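Local coordinates for protein copper-containing nitrite reductase (PDB 6HBE) that probably reduces nitrite to nitric oxide with electrons from cytochrome c, working as a copper-containing homotrimer, at residues E162-G167 against V207-T212. Numbering follows the deposited sequence.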
# COMPACT_ATOMS: atom_id res chain seq x y z
N GLU C 162 10.42 5.37 -7.19
CA GLU C 162 10.58 3.97 -6.79
C GLU C 162 11.28 3.17 -7.87
O GLU C 162 11.20 3.51 -9.05
CB GLU C 162 9.17 3.33 -6.55
CG GLU C 162 8.33 4.03 -5.47
CD GLU C 162 6.83 4.06 -5.75
OE1 GLU C 162 6.26 3.19 -6.51
OE2 GLU C 162 6.20 5.05 -5.22
N ALA C 163 11.97 2.09 -7.47
CA ALA C 163 12.53 1.11 -8.40
C ALA C 163 11.99 -0.26 -8.07
O ALA C 163 11.81 -0.56 -6.89
CB ALA C 163 14.05 1.10 -8.34
N TYR C 164 11.74 -1.08 -9.11
CA TYR C 164 11.13 -2.42 -8.97
C TYR C 164 12.02 -3.55 -9.51
O TYR C 164 12.66 -3.40 -10.58
CB TYR C 164 9.75 -2.44 -9.64
CG TYR C 164 8.74 -1.62 -8.86
CD1 TYR C 164 8.60 -0.24 -9.09
CD2 TYR C 164 7.96 -2.20 -7.85
CE1 TYR C 164 7.74 0.53 -8.33
CE2 TYR C 164 7.07 -1.43 -7.07
CZ TYR C 164 6.98 -0.07 -7.32
OH TYR C 164 6.13 0.71 -6.55
N ALA C 165 12.01 -4.67 -8.78
CA ALA C 165 12.71 -5.90 -9.19
C ALA C 165 11.97 -6.76 -10.23
O ALA C 165 12.57 -7.62 -10.90
CB ALA C 165 13.01 -6.77 -7.99
N SER C 166 10.66 -6.54 -10.37
CA SER C 166 9.84 -7.35 -11.28
C SER C 166 8.52 -6.69 -11.53
O SER C 166 8.09 -5.85 -10.75
CB SER C 166 9.59 -8.75 -10.73
OG SER C 166 8.85 -8.71 -9.51
N GLY C 167 7.87 -7.06 -12.64
CA GLY C 167 6.51 -6.58 -12.91
C GLY C 167 5.48 -7.13 -11.90
O GLY C 167 4.45 -6.50 -11.65
N VAL C 207 6.81 11.20 -7.94
CA VAL C 207 6.37 10.53 -9.18
C VAL C 207 5.75 9.14 -8.89
O VAL C 207 5.09 8.58 -9.75
CB VAL C 207 7.45 10.38 -10.27
CG1 VAL C 207 8.11 11.70 -10.63
CG2 VAL C 207 8.47 9.32 -9.94
N GLY C 208 5.96 8.61 -7.71
CA GLY C 208 5.49 7.27 -7.40
C GLY C 208 6.37 6.21 -8.10
O GLY C 208 7.59 6.24 -7.94
N PRO C 209 5.79 5.29 -8.90
CA PRO C 209 4.42 5.37 -9.39
C PRO C 209 3.30 4.78 -8.53
O PRO C 209 2.10 4.96 -8.91
CB PRO C 209 4.50 4.60 -10.74
CG PRO C 209 5.93 4.52 -11.05
CD PRO C 209 6.55 4.32 -9.70
N ASN C 210 3.62 4.08 -7.44
CA ASN C 210 2.59 3.47 -6.56
C ASN C 210 2.38 4.08 -5.16
O ASN C 210 1.27 4.05 -4.66
CB ASN C 210 2.94 1.98 -6.33
CG ASN C 210 2.58 1.10 -7.51
OD1 ASN C 210 1.56 1.32 -8.18
ND2 ASN C 210 3.38 0.09 -7.75
N LEU C 211 3.43 4.61 -4.54
CA LEU C 211 3.40 4.90 -3.08
C LEU C 211 3.23 6.39 -2.76
O LEU C 211 3.65 7.26 -3.54
CB LEU C 211 4.63 4.35 -2.38
CG LEU C 211 4.88 2.88 -2.69
CD1 LEU C 211 6.20 2.45 -2.14
CD2 LEU C 211 3.72 1.97 -2.22
N THR C 212 2.59 6.66 -1.63
CA THR C 212 2.35 8.04 -1.17
C THR C 212 3.57 8.47 -0.34
O THR C 212 4.28 7.61 0.22
CB THR C 212 1.02 8.06 -0.38
OG1 THR C 212 -0.07 7.78 -1.28
CG2 THR C 212 0.76 9.38 0.38
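The carboxylate of Glu162 grips two successive backbone N-H groups of the turn 208-211. Asn210 N donates to the syn lone pair of Glu162 OE1 at 2.9 Å, in a fairly straight bond (161°). Leu211 N reaches Glu162 OE2, also at 2.9 Å, from above the carboxylate plane. The Glu162 chain bends at chi2 (145°) to bring both oxygens to the turn. Tyr164 OH gives its proton to Glu162 OE1 in a very short bond of 2.5 Å, so this oxygen accepts twice. The same hydroxyl accepts from Asn210 ND2 at 3.1 Å, with the phenol ring and the amide plane nearly perpendicular (85°). Asn210 ND2 also bonds to Phe170 O, and Phe170 meets the Tyr164 ring edge-to-face. Close by, Glu162 N makes a weak hydrogen bond to Gly208 O.

The turn carries a cis peptide before Pro209. Gly208 has a positive phi, which favours glycine, and a CB there would crowd Asn210 N. Pro209 CD lies 3.4 Å from Glu162 OE1 and meets the edge of the Tyr164 ring. Leu211 CB and CG pack against Glu162 OE2. Phe269 of a neighbouring subunit packs on Pro209, placing the turn at the trimer interface. The side chain of Pro209 lies about 10 Å from a bound copper ion.

An alanine at Glu162 would remove both carboxylate acceptors and would probably loosen the turn and the hold on the Tyr164 hydroxyl. The contact joins neighbouring parallel strands 154-163 and 199-208 of the second cupredoxin domain. Three donors converge on a buried carboxylate, which probably favours its ionised form.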